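Local atomic coordinates of haloacid dehalogenase-like hydrolase (Klebsiella pneumoniae subsp. pneumoniae, PDB entry 3PGV), a protein that probably acts as a magnesium-dependent phosphatase of the Cof family within the haloacid dehalogenase-like superfamily. Residues V24-L28 against D29-L33; G247-M250 against A251-Q255. One frame throughout, in Å; residues are numbered along the deposited sequence.

Contact 1: residues V24-L28 against D29-L33; sequences VASDL and DGTLL. With CA (calcium ion), chain E.
The carboxylate of Asp27 meets the hydroxyl of Thr31, and its two oxygens have different work. Asp27 OD2 binds the calcium ion at 2.2 Å, while Asp27 OD1 lies 3.5 Å from the metal, so the carboxylate is a monodentate ligand. Thr31 OG1 donates to Asp27 OD2 over 2.8 Å, arriving on the anti side and 32° out of the carboxylate plane. OD1 accepts from a water that also joins the backbone N and OD2 of Asp29. With CG anti to the backbone N (chi1 172°), the Asp27 carboxylate swings in beside the backbone O of Asp29, a second calcium ligand at 2.4 Å.

The carbonyl of Leu28 is the other flat group, gripped from both faces: Thr31 N donates from above one face, and Leu33 N reaches Leu28 O over 2.9 Å from the opposite one. These bonds wind the chain into a short helical turn with a wider pi-type step. Gly30 passes through it at phi 79°, a region that side chains tend to avoid. Ser26 OG donates to Asp27 O in the carbonyl plane, on a lone pair, and Leu32 N adds a weak bond to the same oxygen. Behind the polar turn, the Leu28 and Leu32 side chains run alongside each other, CD2 to CD2 at 4.2 Å, and both touch Phe59.

Asp-Leu-Asp-Gly-Thr is the first sequence motif of the superfamily, whose leading aspartate is generally the nucleophile, probably Asp27 here. Asp233 completes the protein's acidic metal site, while salt bridges run from Asp27 OD1 to Lys210 and from Asp29 OD1 to Arg63. Calcium probably stands where magnesium would bind. The metal bond, together with the bonds from Thr31, the water and Lys210, fixes the rotation of the Asp27 carboxylate.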
loop_
_atom_site.group_PDB
_atom_site.type_symbol
_atom_site.label_atom_id
_atom_site.label_comp_id
_atom_site.label_asym_id
_atom_site.label_seq_id
_atom_site.Cartn_x
_atom_site.Cartn_y
_atom_site.Cartn_z
ATOM N N VAL A 24 14.986 -5.514 1.529
ATOM C CA VAL A 24 14.184 -5.638 0.326
ATOM C C VAL A 24 12.751 -5.232 0.660
ATOM O O VAL A 24 12.136 -5.828 1.551
ATOM C CB VAL A 24 14.245 -7.070 -0.291
ATOM C CG1 VAL A 24 13.243 -7.219 -1.438
ATOM C CG2 VAL A 24 15.650 -7.407 -0.761
ATOM N N ALA A 25 12.234 -4.183 -0.013
ATOM C CA ALA A 25 10.859 -3.731 0.191
ATOM C C ALA A 25 10.033 -4.051 -1.027
ATOM O O ALA A 25 10.478 -3.819 -2.153
ATOM C CB ALA A 25 10.824 -2.242 0.466
ATOM N N SER A 26 8.858 -4.627 -0.832
ATOM C CA SER A 26 8.040 -4.957 -1.970
ATOM C C SER A 26 6.584 -4.727 -1.723
ATOM O O SER A 26 6.044 -5.163 -0.701
ATOM C CB SER A 26 8.279 -6.402 -2.409
ATOM O OG SER A 26 7.616 -6.689 -3.635
ATOM N N ASP A 27 5.915 -4.103 -2.700
ATOM C CA ASP A 27 4.470 -4.043 -2.754
ATOM C C ASP A 27 3.957 -5.499 -2.971
ATOM O O ASP A 27 4.740 -6.376 -3.361
ATOM C CB ASP A 27 4.025 -3.122 -3.918
ATOM C CG ASP A 27 2.530 -3.130 -4.208
ATOM O OD1 ASP A 27 1.734 -3.200 -3.240
ATOM O OD2 ASP A 27 2.157 -3.043 -5.402
ATOM N N LEU A 28 2.681 -5.761 -2.684
ATOM C CA LEU A 28 2.156 -7.115 -2.820
ATOM C C LEU A 28 1.347 -7.313 -4.093
ATOM O O LEU A 28 1.834 -7.956 -5.033
ATOM C CB LEU A 28 1.374 -7.531 -1.563
ATOM C CG LEU A 28 2.230 -7.656 -0.284
ATOM C CD1 LEU A 28 1.362 -7.693 0.962
ATOM C CD2 LEU A 28 3.152 -8.875 -0.355
ATOM N N ASP A 29 0.138 -6.721 -4.159
ATOM C CA ASP A 29 -0.726 -6.856 -5.325
ATOM C C ASP A 29 -0.102 -6.226 -6.550
ATOM O O ASP A 29 0.280 -5.059 -6.514
ATOM C CB ASP A 29 -2.110 -6.254 -5.051
ATOM C CG ASP A 29 -2.800 -6.885 -3.871
ATOM O OD1 ASP A 29 -3.276 -8.027 -4.008
ATOM O OD2 ASP A 29 -2.801 -6.267 -2.789
ATOM N N GLY A 30 0.020 -7.019 -7.625
ATOM C CA GLY A 30 0.586 -6.560 -8.891
ATOM C C GLY A 30 2.103 -6.498 -8.894
ATOM O O GLY A 30 2.700 -6.140 -9.908
ATOM N N THR A 31 2.743 -6.845 -7.751
ATOM C CA THR A 31 4.195 -6.782 -7.612
ATOM C C THR A 31 4.785 -8.165 -7.233
ATOM O O THR A 31 5.194 -8.915 -8.114
ATOM C CB THR A 31 4.574 -5.660 -6.639
ATOM O OG1 THR A 31 3.984 -4.434 -7.089
ATOM C CG2 THR A 31 6.064 -5.497 -6.499
ATOM N N LEU A 32 4.804 -8.501 -5.936
ATOM C CA LEU A 32 5.303 -9.799 -5.481
ATOM C C LEU A 32 4.249 -10.901 -5.738
ATOM O O LEU A 32 4.612 -12.035 -6.085
ATOM C CB LEU A 32 5.678 -9.746 -3.981
ATOM C CG LEU A 32 6.257 -11.044 -3.374
ATOM C CD1 LEU A 32 7.568 -11.449 -4.063
ATOM C CD2 LEU A 32 6.462 -10.901 -1.899
ATOM N N LEU A 33 2.949 -10.568 -5.565
ATOM C CA LEU A 33 1.880 -11.539 -5.784
ATOM C C LEU A 33 1.659 -11.787 -7.275
ATOM O O LEU A 33 1.815 -10.863 -8.103
ATOM C CB LEU A 33 0.557 -11.083 -5.121
ATOM C CG LEU A 33 0.573 -10.892 -3.597
ATOM C CD1 LEU A 33 -0.775 -10.436 -3.113
ATOM C CD2 LEU A 33 0.983 -12.178 -2.878
HETATM CA CA CA E . 0.192 -2.681 -6.299
HETATM O O HOH W 1 -0.671 -4.944 -2.089
HETATM O O HOH W 2 0.551 -0.345 -5.175
#

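Contact 2: residues G247-M250 against A251-Q255; sequences GCIM and ANAHQ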
loop_
_atom_site.group_PDB
_atom_site.type_symbol
_atom_site.label_atom_id
_atom_site.label_comp_id
_atom_site.label_asym_id
_atom_site.label_seq_id
_atom_site.Cartn_x
_atom_site.Cartn_y
_atom_site.Cartn_z
ATOM N N GLY A 247 14.975 1.579 -6.813
ATOM C CA GLY A 247 13.556 1.369 -7.084
ATOM C C GLY A 247 13.307 0.686 -8.417
ATOM O O GLY A 247 13.854 1.102 -9.439
ATOM N N CYS A 248 12.469 -0.380 -8.416
ATOM C CA CYS A 248 12.101 -1.111 -9.641
ATOM C C CYS A 248 10.618 -0.996 -9.905
ATOM O O CYS A 248 9.807 -1.301 -9.023
ATOM C CB CYS A 248 12.532 -2.570 -9.554
ATOM S SG CYS A 248 14.313 -2.814 -9.506
ATOM N N ILE A 249 10.251 -0.617 -11.135
ATOM C CA ILE A 249 8.852 -0.532 -11.570
ATOM C C ILE A 249 8.477 -1.806 -12.351
ATOM O O ILE A 249 9.233 -2.238 -13.224
ATOM C CB ILE A 249 8.619 0.764 -12.424
ATOM C CG1 ILE A 249 8.881 2.042 -11.589
ATOM C CG2 ILE A 249 7.206 0.782 -13.056
ATOM C CD1 ILE A 249 8.788 3.371 -12.409
HETATM N N MSE A 250 7.334 -2.425 -12.008
HETATM C CA MSE A 250 6.845 -3.634 -12.694
HETATM C C MSE A 250 6.475 -3.305 -14.134
HETATM O O MSE A 250 5.973 -2.208 -14.398
HETATM C CB MSE A 250 5.607 -4.199 -11.966
HETATM C CG MSE A 250 5.840 -4.473 -10.484
HETATM SE SE MSE A 250 7.312 -5.676 -10.189
HETATM C CE MSE A 250 6.624 -7.247 -11.055
ATOM N N ALA A 251 6.650 -4.272 -15.062
ATOM C CA ALA A 251 6.221 -4.074 -16.455
ATOM C C ALA A 251 4.702 -3.855 -16.509
ATOM O O ALA A 251 4.210 -3.077 -17.338
ATOM C CB ALA A 251 6.603 -5.282 -17.306
ATOM N N ASN A 252 3.965 -4.497 -15.579
ATOM C CA ASN A 252 2.510 -4.402 -15.517
ATOM C C ASN A 252 2.037 -3.147 -14.774
ATOM O O ASN A 252 0.842 -2.988 -14.544
ATOM C CB ASN A 252 1.938 -5.644 -14.872
ATOM C CG ASN A 252 2.559 -5.964 -13.532
ATOM O OD1 ASN A 252 3.664 -6.496 -13.449
ATOM N ND2 ASN A 252 1.854 -5.647 -12.456
ATOM N N ALA A 253 2.977 -2.263 -14.382
ATOM C CA ALA A 253 2.653 -1.059 -13.619
ATOM C C ALA A 253 1.810 -0.086 -14.406
ATOM O O ALA A 253 1.851 -0.081 -15.644
ATOM C CB ALA A 253 3.917 -0.381 -13.165
ATOM N N HIS A 254 1.101 0.808 -13.690
ATOM C CA HIS A 254 0.355 1.890 -14.322
ATOM C C HIS A 254 1.311 2.836 -15.046
ATOM O O HIS A 254 2.414 3.095 -14.551
ATOM C CB HIS A 254 -0.477 2.638 -13.288
ATOM C CG HIS A 254 -1.552 1.789 -12.697
ATOM N ND1 HIS A 254 -2.789 1.669 -13.302
ATOM C CD2 HIS A 254 -1.513 0.976 -11.615
ATOM C CE1 HIS A 254 -3.470 0.819 -12.555
ATOM N NE2 HIS A 254 -2.744 0.391 -11.515
ATOM N N GLN A 255 0.922 3.288 -16.253
ATOM C CA GLN A 255 1.743 4.149 -17.102
ATOM C C GLN A 255 2.067 5.483 -16.415
ATOM O O GLN A 255 3.162 6.019 -16.602
ATOM C CB GLN A 255 1.041 4.389 -18.461
ATOM C CG GLN A 255 1.900 5.135 -19.494
ATOM C CD GLN A 255 3.090 4.324 -19.923
ATOM O OE1 GLN A 255 2.972 3.159 -20.332
ATOM N NE2 GLN A 255 4.256 4.933 -19.882
#
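Ile249 and Ala253 meet across a type I beta turn that runs from Met250 to Ala253, and here the packing is tight. Ile249 CG2 sits 3.5 Å from Ala253 CB. Ala253 CB in turn lies just 3.0 Å from Met250 O, a fit that a small residue such as alanine can accept. The turn is closed by Ala253 N, which donates to Met250 O over 3.0 Å.

Next in the turn, Met250, a selenomethionine, lies alongside Asn252. Its chain is bent at both chi2 and chi3, which curls the Met250 CE methyl back to 3.9 Å from Asn252 OD1, while Met250 CB is closer to that oxygen at 3.4 Å. Asn252 takes chi1 of 53°, with CG between its own N and carbonyl carbon, and this sets the amide alongside Met250, its OD1 near CB. Both ends of the amide are held from outside: ND2 donates to Gly30 O and OD1 accepts from Asn270 N.

The outer side is looser. Ala251 and Asn252, at the two middle positions of the turn, are partly exposed, whereas Ile249 and Met250 are buried. Ala251 turns its methyl away from residues 247-250, and its small side chain suits a place where little has to be filled.

The strand 246-249 lies between 228-232 and 265-266 in the parallel part of the main sheet. Met250 packs against Ala274 and Val275 of helix 274-283, whereas Ile249 and Ala253 touch Lys258 of helix 255-260, and Ile249 also meets Leu257 there.

Contacts 1 and 2 are successive stops along the chain, but both are turns leaving strands of the same sheet, and their centres lie 11 Å apart. They touch directly: Asn252 ND2 is 2.7 Å from Gly30 O, a probable hydrogen bond that ties the second turn to the glycine of the first superfamily motif. Packing supports it, with Met250 CG 3.6 Å from Gly30 O and Met250 CE 3.7 Å from Thr31 O. Contact 1 supplies calcium ligands itself. Contact 2 stands one layer back, the side chain of Asn252 being about 4 Å from that of Asp233 and about 7 Å from the ion, consistent with a second-shell position.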